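Local coordinates for protein Cow rumen GH26 endo-mannanase (PDB 6UEH) that probably hydrolyses internal beta-1,4-mannosidic links of mannans such as galactomannan, with a GH26 catalytic barrel joined to a calcium-binding CBM6-type domain, at residues A[12-16]-A[37-42]; A[34-38]-A[125-129]; A[44-48]-A[115-119]; A[62-68]-A[96-102]; A[74-78]-A[89-93]. One frame throughout, in Å; residues are numbered along the deposited sequence.

Interaction 1 (A[12-16]-A[37-42]). With CA (calcium ion), chain B.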
# COMPACT_ATOMS: atom_id res chain seq x y z
N ILE A 12 -30.54 3.31 14.56
CA ILE A 12 -31.02 4.09 15.69
C ILE A 12 -31.23 5.55 15.31
O ILE A 12 -30.57 6.07 14.41
CB ILE A 12 -30.04 4.06 16.86
CG1 ILE A 12 -28.64 4.45 16.38
CG2 ILE A 12 -30.02 2.69 17.48
CD1 ILE A 12 -27.74 4.86 17.48
N GLU A 13 -32.16 6.20 16.00
CA GLU A 13 -32.26 7.65 15.93
C GLU A 13 -31.08 8.22 16.68
O GLU A 13 -30.84 7.85 17.83
CB GLU A 13 -33.59 8.14 16.52
CG GLU A 13 -34.82 7.56 15.84
CD GLU A 13 -35.05 8.12 14.45
OE1 GLU A 13 -34.44 9.16 14.11
OE2 GLU A 13 -35.84 7.53 13.68
N ALA A 14 -30.32 9.11 16.04
CA ALA A 14 -29.11 9.62 16.67
C ALA A 14 -29.44 10.45 17.91
O ALA A 14 -28.64 10.52 18.84
CB ALA A 14 -28.31 10.44 15.68
N GLU A 15 -30.62 11.05 17.92
CA GLU A 15 -31.05 11.84 19.07
C GLU A 15 -31.26 10.96 20.31
O GLU A 15 -31.36 11.47 21.43
CB GLU A 15 -32.34 12.61 18.76
CG GLU A 15 -33.53 11.75 18.33
CD GLU A 15 -33.62 11.58 16.82
OE1 GLU A 15 -32.58 11.70 16.14
OE2 GLU A 15 -34.74 11.34 16.31
N ASP A 16 -31.31 9.64 20.11
CA ASP A 16 -31.45 8.71 21.22
C ASP A 16 -30.10 8.21 21.75
O ASP A 16 -30.05 7.48 22.74
CB ASP A 16 -32.32 7.52 20.81
CG ASP A 16 -33.77 7.91 20.56
OD1 ASP A 16 -34.20 8.95 21.09
OD2 ASP A 16 -34.47 7.17 19.84
N SER A 37 -35.92 11.91 10.49
CA SER A 37 -36.68 10.80 11.02
C SER A 37 -36.87 11.00 12.53
O SER A 37 -36.02 11.59 13.19
CB SER A 37 -35.96 9.47 10.74
OG SER A 37 -36.70 8.37 11.23
N GLY A 38 -37.98 10.51 13.06
CA GLY A 38 -38.24 10.63 14.48
C GLY A 38 -38.54 12.05 14.92
O GLY A 38 -39.09 12.84 14.16
N LYS A 39 -38.17 12.38 16.15
CA LYS A 39 -38.53 13.66 16.74
C LYS A 39 -37.55 14.77 16.38
O LYS A 39 -37.83 15.95 16.61
CB LYS A 39 -38.62 13.53 18.27
CG LYS A 39 -39.73 12.61 18.74
CD LYS A 39 -39.77 12.54 20.26
CE LYS A 39 -40.94 11.68 20.73
NZ LYS A 39 -40.99 11.57 22.22
N GLY A 40 -36.41 14.41 15.81
CA GLY A 40 -35.42 15.39 15.41
C GLY A 40 -34.08 14.79 15.06
O GLY A 40 -34.00 13.77 14.37
N PHE A 41 -33.01 15.42 15.53
CA PHE A 41 -31.67 14.91 15.27
C PHE A 41 -30.70 15.26 16.39
O PHE A 41 -31.02 16.05 17.28
CB PHE A 41 -31.14 15.45 13.94
CG PHE A 41 -31.06 16.95 13.87
CD1 PHE A 41 -29.90 17.61 14.25
CD2 PHE A 41 -32.13 17.70 13.41
CE1 PHE A 41 -29.82 18.99 14.19
CE2 PHE A 41 -32.05 19.08 13.34
CZ PHE A 41 -30.90 19.73 13.73
N ALA A 42 -29.52 14.65 16.35
CA ALA A 42 -28.46 14.97 17.29
C ALA A 42 -27.54 16.02 16.68
O ALA A 42 -27.10 15.90 15.54
CB ALA A 42 -27.67 13.72 17.66
CA CA B . -33.78 11.41 13.99
O HOH W 1 -36.80 10.61 17.69
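E15 and A42 bring their CA atoms to 4.4 Å where strand 10-13 gives way to a short 3-10 turn, but E13 and G38 stand farther apart, and a calcium ion fills the gap between the turn and the loop 37-42. Both glutamates reach across to the ion in different ways. E15 binds it through both carboxylate oxygens, OE1 and OE2 each lying 2.5 Å from the calcium; CG sits between the backbone N and the carbonyl carbon (chi1 58°), and a bend at chi2 turns the carboxylate onto the metal. E13 gives a single oxygen, OE1, and its OE2 accepts the hydroxyl of S37 on the syn lone pair, OG to OE2 2.7 Å, which fixes the turn of the carboxylate. From the loop come two carbonyls, S37 O and G40 O, each 2.4 Å from the ion. A water bridges E15 OE2 and K39 N, giving that oxygen a second partner. G38, with positive phi, passes so close to both glutamates that a side chain there would run into them. Away from the metal, A14 CB rests on A42 CB at 3.9 Å. D126 on strand 123-132 completes the site with a backbone and a carboxylate oxygen, making seven ligand atoms. This all-oxygen shell, with a bidentate carboxylate, suits calcium: the oxygens of E13, E15 and the loop carbonyls crowd together because the cation lies among them, and without it their mutual repulsion would probably push the loop from the turn.

Interaction 2 (A[34-38]-A[125-129]); sequences GMYSG and FDTIT. With CA (calcium ion), chain B.
The D126 carboxylate meets the backbone of Y36 and S37, pinning a loop of the CBM6-type beta-sandwich to the corner that strand 123-132 turns at D126, beside the calcium site. With CG anti to the backbone N (chi1 -179°), the carboxylate extends so that both oxygens face S37 N. The main bond runs from S37 N to D126 OD2, 2.8 Å and fairly straight at 161°, on the syn lone pair; the one to OD1, at 3.0 Å, is weak and more bent. OD1 is chiefly a metal ligand, 2.3 Å from the calcium, and D126 O binds the same ion at a longer distance, so this one residue chelates it with side chain and main chain. Y36 lays its CB against OD1 and its CA against OD2, while its ring leads away from D126, leaving CB and the backbone beside W97. The methyl CG2 of T127 packs on S37 CB at 3.9 Å. Backbone bonds of D126 to K66 and A14 hold the corner and probably help to place the carboxylate. OD2 of D126 also accepts a hydrogen bond from a water 2.7 Å away, which donates another to M35 O.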
# COMPACT_ATOMS: atom_id res chain seq x y z
N GLY A 34 -35.25 19.34 4.09
CA GLY A 34 -35.82 18.01 4.02
C GLY A 34 -36.55 17.62 5.30
O GLY A 34 -37.06 18.48 6.01
N MET A 35 -36.59 16.33 5.58
CA MET A 35 -37.30 15.82 6.74
C MET A 35 -36.46 14.83 7.54
O MET A 35 -35.99 13.83 6.99
CB MET A 35 -38.61 15.15 6.31
CG MET A 35 -39.39 14.51 7.45
SD MET A 35 -40.44 15.68 8.33
CE MET A 35 -41.34 14.57 9.40
N TYR A 36 -36.26 15.11 8.82
CA TYR A 36 -35.57 14.17 9.69
C TYR A 36 -36.50 13.04 10.11
O TYR A 36 -37.73 13.19 10.08
CB TYR A 36 -35.01 14.88 10.93
CG TYR A 36 -35.99 15.79 11.65
CD1 TYR A 36 -37.10 15.27 12.31
CD2 TYR A 36 -35.79 17.16 11.69
CE1 TYR A 36 -37.99 16.09 12.98
CE2 TYR A 36 -36.67 17.99 12.35
CZ TYR A 36 -37.77 17.46 12.99
OH TYR A 36 -38.65 18.28 13.65
N SER A 37 -35.92 11.91 10.49
CA SER A 37 -36.68 10.80 11.02
C SER A 37 -36.87 11.00 12.53
O SER A 37 -36.02 11.59 13.19
CB SER A 37 -35.96 9.47 10.74
OG SER A 37 -36.70 8.37 11.23
N GLY A 38 -37.98 10.51 13.06
CA GLY A 38 -38.24 10.63 14.48
C GLY A 38 -38.54 12.05 14.92
O GLY A 38 -39.09 12.84 14.16
N PHE A 125 -26.68 14.65 12.99
CA PHE A 125 -26.93 13.23 12.79
C PHE A 125 -28.40 12.91 13.02
O PHE A 125 -28.92 13.08 14.12
CB PHE A 125 -26.05 12.40 13.72
CG PHE A 125 -24.58 12.56 13.46
CD1 PHE A 125 -23.89 13.64 13.96
CD2 PHE A 125 -23.89 11.62 12.72
CE1 PHE A 125 -22.54 13.80 13.73
CE2 PHE A 125 -22.53 11.76 12.48
CZ PHE A 125 -21.86 12.85 12.98
N ASP A 126 -29.08 12.45 11.97
CA ASP A 126 -30.49 12.09 12.05
C ASP A 126 -30.66 10.65 12.52
O ASP A 126 -31.32 10.38 13.52
CB ASP A 126 -31.18 12.30 10.70
CG ASP A 126 -32.66 11.97 10.73
OD1 ASP A 126 -33.26 12.02 11.83
OD2 ASP A 126 -33.23 11.69 9.66
N THR A 127 -30.07 9.73 11.77
CA THR A 127 -30.06 8.31 12.13
C THR A 127 -28.67 7.73 11.89
O THR A 127 -27.86 8.29 11.16
CB THR A 127 -31.08 7.49 11.31
OG1 THR A 127 -30.78 7.62 9.92
CG2 THR A 127 -32.50 7.98 11.57
N ILE A 128 -28.40 6.59 12.53
CA ILE A 128 -27.16 5.86 12.33
C ILE A 128 -27.50 4.40 12.04
O ILE A 128 -28.37 3.82 12.68
CB ILE A 128 -26.23 5.96 13.55
CG1 ILE A 128 -25.97 7.43 13.90
CG2 ILE A 128 -24.93 5.22 13.31
CD1 ILE A 128 -25.44 7.64 15.31
N THR A 129 -26.82 3.81 11.06
CA THR A 129 -27.11 2.44 10.64
C THR A 129 -25.86 1.56 10.66
O THR A 129 -24.82 1.93 10.11
CB THR A 129 -27.75 2.41 9.24
OG1 THR A 129 -29.02 3.06 9.28
CG2 THR A 129 -27.94 0.98 8.76
CA CA B . -33.78 11.41 13.99
O HOH W 2 -33.82 12.01 7.06

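Interaction 3 (A[44-48]-A[115-119]); sequences LTNAP and SFKPI
P118 pushes its ring into the bend of the loop 44-48, with CB 3.5 Å from N46 C and close to T45 O as well, while CG lies by N46 O. P118 CD meets P48 CD at 3.9 Å, the two prolines slanting across one another. L44 fills the next place along: its side chain runs at about a right angle to that of F116, CD2 against F116 CB, and CD1 comes within 3.4 Å of F116 O. Beside this methyl, P48 CA makes a weak CA-H...O contact with the same F116 O, at 3.3 Å. A chi1 of 170° extends L44 to the strand. The loop links strand 42-44 of one sheet to strand 49-55 of the other, and the contact lies where the chain crosses between the two layers of the beta-sandwich. P118 itself is the centre of an inverse gamma turn, closed by I119 N to K117 O at 2.7 Å, just where the chain leaves strand 110-117, and the turn sets the ring facing the loop. A glycine here would probably leave T45, N46 and P48 facing a gap and let the gamma turn flex more freely. Farther out, backbone bonding between F116 and I49 fastens the strand beside the loop's exit, and that of L44 with A123 holds its entrance. K117 turns the other way to make a salt bridge with D86. The ring of F116 enters the core, meeting F125 and, edge-to-face, F102.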
# COMPACT_ATOMS: atom_id res chain seq x y z
N LEU A 44 -24.08 17.21 17.14
CA LEU A 44 -22.77 16.94 17.72
C LEU A 44 -21.94 18.22 17.71
O LEU A 44 -21.55 18.68 16.64
CB LEU A 44 -22.06 15.84 16.93
CG LEU A 44 -20.58 15.55 17.21
CD1 LEU A 44 -20.42 14.82 18.52
CD2 LEU A 44 -19.96 14.74 16.08
N THR A 45 -21.67 18.79 18.87
CA THR A 45 -20.85 20.00 18.93
C THR A 45 -19.45 19.71 19.47
O THR A 45 -18.56 19.33 18.71
CB THR A 45 -21.52 21.11 19.79
OG1 THR A 45 -21.91 20.57 21.06
CG2 THR A 45 -22.74 21.67 19.07
N ASN A 46 -19.26 19.88 20.78
CA ASN A 46 -17.96 19.64 21.39
C ASN A 46 -17.96 18.48 22.38
O ASN A 46 -17.07 18.37 23.23
CB ASN A 46 -17.45 20.91 22.09
CG ASN A 46 -18.38 21.40 23.18
OD1 ASN A 46 -19.44 20.82 23.42
ND2 ASN A 46 -18.00 22.49 23.84
N ALA A 47 -18.96 17.61 22.28
CA ALA A 47 -19.06 16.44 23.14
C ALA A 47 -19.58 15.24 22.35
O ALA A 47 -20.46 15.40 21.51
CB ALA A 47 -19.96 16.72 24.33
N PRO A 48 -19.05 14.04 22.62
CA PRO A 48 -19.38 12.86 21.82
C PRO A 48 -20.81 12.36 22.01
O PRO A 48 -21.45 12.63 23.03
CB PRO A 48 -18.38 11.81 22.32
CG PRO A 48 -18.09 12.22 23.72
CD PRO A 48 -18.10 13.72 23.70
N SER A 115 -18.90 5.55 18.77
CA SER A 115 -19.01 6.97 19.07
C SER A 115 -18.74 7.86 17.87
O SER A 115 -17.95 7.51 16.99
CB SER A 115 -18.04 7.36 20.20
OG SER A 115 -18.29 6.61 21.38
N PHE A 116 -19.40 9.01 17.85
CA PHE A 116 -18.95 10.10 17.00
C PHE A 116 -18.33 11.15 17.92
O PHE A 116 -19.01 11.71 18.77
CB PHE A 116 -20.10 10.68 16.18
CG PHE A 116 -20.57 9.77 15.09
CD1 PHE A 116 -19.86 9.66 13.91
CD2 PHE A 116 -21.72 9.00 15.25
CE1 PHE A 116 -20.28 8.81 12.91
CE2 PHE A 116 -22.14 8.15 14.26
CZ PHE A 116 -21.43 8.06 13.08
N LYS A 117 -17.04 11.37 17.75
CA LYS A 117 -16.29 12.26 18.62
C LYS A 117 -16.24 13.67 18.05
O LYS A 117 -16.33 13.85 16.83
CB LYS A 117 -14.88 11.73 18.86
CG LYS A 117 -14.84 10.38 19.57
CD LYS A 117 -13.42 9.93 19.85
CE LYS A 117 -13.39 8.66 20.71
NZ LYS A 117 -12.00 8.23 21.03
N PRO A 118 -16.12 14.68 18.92
CA PRO A 118 -16.02 16.08 18.48
C PRO A 118 -14.67 16.40 17.85
O PRO A 118 -13.98 17.33 18.28
CB PRO A 118 -16.21 16.87 19.78
CG PRO A 118 -15.75 15.94 20.85
CD PRO A 118 -16.18 14.58 20.39
N ILE A 119 -14.28 15.62 16.84
CA ILE A 119 -13.06 15.86 16.09
C ILE A 119 -13.40 15.80 14.60
O ILE A 119 -13.24 14.76 13.97
CB ILE A 119 -11.97 14.81 16.41
CG1 ILE A 119 -11.83 14.62 17.92
CG2 ILE A 119 -10.63 15.22 15.79
CD1 ILE A 119 -10.87 13.52 18.32

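Interaction 4 (A[62-68]-A[96-102]); sequences QFTAKVA and TWTDFDF
V67 fills the hollow between two aromatic residues of strand 97-102: CG2 rests 3.8 Å from F100 CB, and CG1 reaches the edge of the F102 ring at CE2. A65 CB comes to that same edge, also 3.8 Å from CE2, and the F100 ring stands over one face of F102 with CD2 above its centre. F63 CB against F102 CB extends this apolar face. The strands run antiparallel at 140°; A65 with F100 and V67 with T98 are hydrogen-bonded pairs, the straightest bond being V67 N to T98 O, 2.8 Å and 177°. The other face carries T64, K66, D99 and D101. T64 CG2 lies over F100 O, and K66, bent at chi2 and chi3, reaches across to the neighbouring strand, where NZ meets D99 OD1 in a salt bridge of 3.1 Å whose hydrogen bond is weak. On the way its CG passes 3.8 Å from W97 CB. An alanine in place of K66 is likely to leave the D99 carboxylate without its mate and W97 CB without the methylene packed on it. W97 turns its indole obliquely towards the chain at V67 and A68, and A68 CB meets CZ3 at 4.0 Å. Strand 59-69 is flanked on its other side by strand 123-132, bonded to it through K66 and T64. F41 meets W97 edge-to-face, F116 of the facing sheet does the same to F102, and F100 is packed upon by Y89, V91 and P92 of strand 85-94.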
# COMPACT_ATOMS: atom_id res chain seq x y z
N GLN A 62 -20.47 -2.45 8.46
CA GLN A 62 -20.60 -1.22 7.69
C GLN A 62 -21.33 -0.14 8.49
O GLN A 62 -22.40 -0.38 9.05
CB GLN A 62 -21.34 -1.50 6.38
CG GLN A 62 -21.70 -0.25 5.59
CD GLN A 62 -20.49 0.48 5.05
OE1 GLN A 62 -19.60 -0.14 4.47
NE2 GLN A 62 -20.46 1.79 5.22
N PHE A 63 -20.74 1.05 8.53
CA PHE A 63 -21.32 2.16 9.28
C PHE A 63 -21.78 3.27 8.34
O PHE A 63 -21.01 3.80 7.55
CB PHE A 63 -20.32 2.70 10.30
CG PHE A 63 -19.97 1.71 11.37
CD1 PHE A 63 -19.00 0.74 11.15
CD2 PHE A 63 -20.61 1.75 12.59
CE1 PHE A 63 -18.69 -0.18 12.13
CE2 PHE A 63 -20.30 0.83 13.58
CZ PHE A 63 -19.34 -0.13 13.35
N THR A 64 -23.06 3.61 8.44
CA THR A 64 -23.66 4.65 7.62
C THR A 64 -24.52 5.54 8.51
O THR A 64 -25.06 5.09 9.52
CB THR A 64 -24.50 4.06 6.48
OG1 THR A 64 -23.77 3.00 5.85
CG2 THR A 64 -24.84 5.11 5.43
N ALA A 65 -24.65 6.81 8.14
CA ALA A 65 -25.50 7.72 8.90
C ALA A 65 -26.15 8.75 8.00
O ALA A 65 -25.56 9.17 6.99
CB ALA A 65 -24.70 8.40 10.00
N LYS A 66 -27.36 9.15 8.35
CA LYS A 66 -28.04 10.25 7.68
C LYS A 66 -27.59 11.54 8.35
O LYS A 66 -27.97 11.82 9.49
CB LYS A 66 -29.56 10.09 7.76
CG LYS A 66 -30.32 11.07 6.89
CD LYS A 66 -30.40 10.57 5.46
CE LYS A 66 -31.23 9.30 5.38
NZ LYS A 66 -31.33 8.79 3.98
N VAL A 67 -26.78 12.32 7.65
CA VAL A 67 -26.13 13.46 8.28
C VAL A 67 -26.35 14.77 7.54
O VAL A 67 -26.89 14.80 6.43
CB VAL A 67 -24.61 13.24 8.40
CG1 VAL A 67 -24.31 11.93 9.10
CG2 VAL A 67 -23.95 13.28 7.03
N ALA A 68 -25.93 15.85 8.18
CA ALA A 68 -25.82 17.15 7.55
C ALA A 68 -24.61 17.85 8.15
O ALA A 68 -24.12 17.45 9.21
CB ALA A 68 -27.08 17.98 7.77
N THR A 96 -28.75 19.51 3.42
CA THR A 96 -29.92 18.63 3.37
C THR A 96 -29.48 17.26 3.89
O THR A 96 -28.31 16.90 3.76
CB THR A 96 -30.47 18.51 1.93
OG1 THR A 96 -30.61 19.81 1.36
CG2 THR A 96 -31.81 17.80 1.91
N TRP A 97 -30.40 16.51 4.48
CA TRP A 97 -30.07 15.20 5.02
C TRP A 97 -29.50 14.28 3.94
O TRP A 97 -30.11 14.09 2.89
CB TRP A 97 -31.29 14.55 5.68
CG TRP A 97 -31.76 15.29 6.88
CD1 TRP A 97 -32.96 15.93 7.04
CD2 TRP A 97 -31.04 15.49 8.10
NE1 TRP A 97 -33.02 16.51 8.28
CE2 TRP A 97 -31.86 16.26 8.95
CE3 TRP A 97 -29.77 15.10 8.55
CZ2 TRP A 97 -31.45 16.63 10.23
CZ3 TRP A 97 -29.37 15.48 9.82
CH2 TRP A 97 -30.21 16.23 10.65
N THR A 98 -28.32 13.74 4.21
CA THR A 98 -27.58 12.96 3.22
C THR A 98 -26.95 11.72 3.86
O THR A 98 -26.35 11.81 4.93
CB THR A 98 -26.47 13.81 2.56
OG1 THR A 98 -27.01 15.08 2.16
CG2 THR A 98 -25.88 13.10 1.35
N ASP A 99 -27.08 10.58 3.20
CA ASP A 99 -26.39 9.37 3.66
C ASP A 99 -24.89 9.52 3.48
O ASP A 99 -24.42 9.88 2.40
CB ASP A 99 -26.88 8.13 2.92
CG ASP A 99 -28.18 7.59 3.48
OD1 ASP A 99 -28.47 7.85 4.66
OD2 ASP A 99 -28.90 6.89 2.74
N PHE A 100 -24.13 9.26 4.54
CA PHE A 100 -22.68 9.29 4.46
C PHE A 100 -22.09 7.95 4.88
O PHE A 100 -22.51 7.35 5.86
CB PHE A 100 -22.11 10.42 5.33
CG PHE A 100 -20.63 10.63 5.14
CD1 PHE A 100 -20.17 11.44 4.11
CD2 PHE A 100 -19.71 10.01 5.96
CE1 PHE A 100 -18.81 11.63 3.92
CE2 PHE A 100 -18.35 10.19 5.78
CZ PHE A 100 -17.90 11.01 4.76
N ASP A 101 -21.09 7.50 4.12
CA ASP A 101 -20.42 6.22 4.37
C ASP A 101 -19.27 6.42 5.35
O ASP A 101 -18.25 7.03 5.01
CB ASP A 101 -19.93 5.63 3.04
CG ASP A 101 -19.18 4.31 3.22
OD1 ASP A 101 -19.25 3.69 4.30
OD2 ASP A 101 -18.53 3.88 2.24
N PHE A 102 -19.43 5.90 6.56
CA PHE A 102 -18.40 6.00 7.59
C PHE A 102 -17.53 4.74 7.65
O PHE A 102 -16.87 4.48 8.66
CB PHE A 102 -19.02 6.28 8.96
CG PHE A 102 -19.41 7.72 9.17
CD1 PHE A 102 -18.45 8.69 9.39
CD2 PHE A 102 -20.74 8.10 9.14
CE1 PHE A 102 -18.80 10.01 9.58
CE2 PHE A 102 -21.11 9.42 9.34
CZ PHE A 102 -20.13 10.38 9.56
O HOH W 3 -17.79 1.02 2.92

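Interaction 5 (A[74-78]-A[89-93])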
# COMPACT_ATOMS: atom_id res chain seq x y z
N GLY A 74 -16.37 24.02 2.76
CA GLY A 74 -15.35 23.19 2.16
C GLY A 74 -15.24 21.80 2.76
O GLY A 74 -14.35 21.04 2.40
N GLY A 75 -16.16 21.48 3.67
CA GLY A 75 -16.15 20.19 4.33
C GLY A 75 -15.50 20.26 5.70
O GLY A 75 -14.73 21.17 5.98
N ARG A 76 -15.82 19.30 6.56
CA ARG A 76 -15.31 19.30 7.93
C ARG A 76 -14.98 17.90 8.41
O ARG A 76 -15.79 16.98 8.27
CB ARG A 76 -16.33 19.96 8.87
CG ARG A 76 -15.84 20.14 10.30
CD ARG A 76 -16.81 21.00 11.11
NE ARG A 76 -16.32 21.25 12.47
CZ ARG A 76 -15.54 22.28 12.80
NH1 ARG A 76 -15.17 23.16 11.88
NH2 ARG A 76 -15.14 22.43 14.06
N LEU A 77 -13.79 17.74 8.98
CA LEU A 77 -13.35 16.45 9.50
C LEU A 77 -14.28 15.93 10.59
O LEU A 77 -14.69 16.68 11.48
CB LEU A 77 -11.92 16.55 10.04
CG LEU A 77 -11.29 15.25 10.53
CD1 LEU A 77 -11.00 14.33 9.35
CD2 LEU A 77 -10.03 15.50 11.34
N GLN A 78 -14.63 14.65 10.51
CA GLN A 78 -15.42 14.01 11.55
C GLN A 78 -14.73 12.72 11.98
O GLN A 78 -13.88 12.20 11.26
CB GLN A 78 -16.84 13.72 11.06
CG GLN A 78 -17.62 14.95 10.62
CD GLN A 78 -17.81 15.95 11.75
OE1 GLN A 78 -18.05 15.57 12.89
NE2 GLN A 78 -17.71 17.23 11.42
N TYR A 89 -13.04 10.89 8.91
CA TYR A 89 -13.72 11.11 7.63
C TYR A 89 -14.02 12.59 7.43
O TYR A 89 -14.39 13.29 8.37
CB TYR A 89 -15.02 10.29 7.56
CG TYR A 89 -14.79 8.80 7.51
CD1 TYR A 89 -14.64 8.06 8.67
CD2 TYR A 89 -14.72 8.14 6.29
CE1 TYR A 89 -14.42 6.69 8.62
CE2 TYR A 89 -14.50 6.78 6.23
CZ TYR A 89 -14.36 6.06 7.40
OH TYR A 89 -14.14 4.70 7.34
N THR A 90 -13.87 13.06 6.19
CA THR A 90 -14.24 14.42 5.85
C THR A 90 -15.67 14.46 5.30
O THR A 90 -15.94 13.94 4.22
CB THR A 90 -13.29 15.04 4.81
OG1 THR A 90 -11.95 15.03 5.33
CG2 THR A 90 -13.71 16.47 4.49
N VAL A 91 -16.57 15.08 6.06
CA VAL A 91 -17.95 15.23 5.62
C VAL A 91 -18.13 16.56 4.89
O VAL A 91 -17.91 17.62 5.48
CB VAL A 91 -18.94 15.15 6.80
CG1 VAL A 91 -20.36 15.44 6.34
CG2 VAL A 91 -18.87 13.78 7.45
N PRO A 92 -18.51 16.50 3.61
CA PRO A 92 -18.72 17.71 2.81
C PRO A 92 -19.83 18.59 3.37
O PRO A 92 -20.57 18.16 4.25
CB PRO A 92 -19.10 17.16 1.43
CG PRO A 92 -18.56 15.77 1.40
CD PRO A 92 -18.68 15.27 2.81
N TYR A 93 -19.94 19.81 2.85
CA TYR A 93 -21.07 20.67 3.18
C TYR A 93 -22.36 20.03 2.70
O TYR A 93 -22.58 19.85 1.50
CB TYR A 93 -20.89 22.05 2.56
CG TYR A 93 -22.03 23.01 2.83
CD1 TYR A 93 -22.06 23.77 3.99
CD2 TYR A 93 -23.06 23.17 1.91
CE1 TYR A 93 -23.09 24.65 4.24
CE2 TYR A 93 -24.10 24.05 2.16
CZ TYR A 93 -24.11 24.79 3.32
OH TYR A 93 -25.14 25.66 3.57
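Q78 and V91 make the close part of this contact, CG of the glutamine lying 3.6 Å from CG2 of the valine on the face of the sheet that also carries R76 and Y89. Q78 CG is anti to the carbonyl carbon (chi1 -59°) and the chain bends at chi2, so the aliphatic part rests obliquely on the valine while NE2 goes on to bond G121 O. R76 extends beyond the strand pair, its guanidinium meeting D72 in a salt bridge and the carbonyls of Y120 and G121. Y89 packs its CB on the F100 ring while its own ring leads away from the strand of Q78. Between the backbones, R76 and V91 bond in both directions, R76 N to V91 O 2.9 Å and V91 N to R76 O 3.0 Å, and Y89 N reaches Q78 O at 2.8 Å. G75 is tight too: its CA lies 3.3 Å from V91 O and 3.9 Å from P92 CA, and with positive phi it has no room for a side chain. The opposite face, with L77 and T90, is looser. L77 CD1 and T90 OG1 are still 4.2 Å apart, and the threonine is exposed to solvent; the nearer neighbour of CD1 is Y89 O, at 3.7 Å. The pairing belongs to the beta hairpin of strands 76-82 and 85-94, the second of which borders the four-stranded sheet of this CBM6-type beta-sandwich.

How the interactions relate
From the N terminus, interaction 1 closes the first loop, from 12-16 to 37-42, round the calcium ion. Before it ends, 34-38 opens interaction 2, which crosses it by sharing S37 and G38 and closes the widest loop at 125-129. Within that span the other three sit one inside another: interaction 3 spans 44 to 119, interaction 4 lies within it and interaction 5, the hairpin, lies innermost. Interactions 1, 2 and 4 belong to the sheet holding strands 10-13, 59-69, 97-107 and 123-132; interaction 5 belongs to the facing sheet, and interaction 3 joins the two, from the loop after strand 42-44 to strand 110-117. F100, F102, F116 and F125 pack between the two layers.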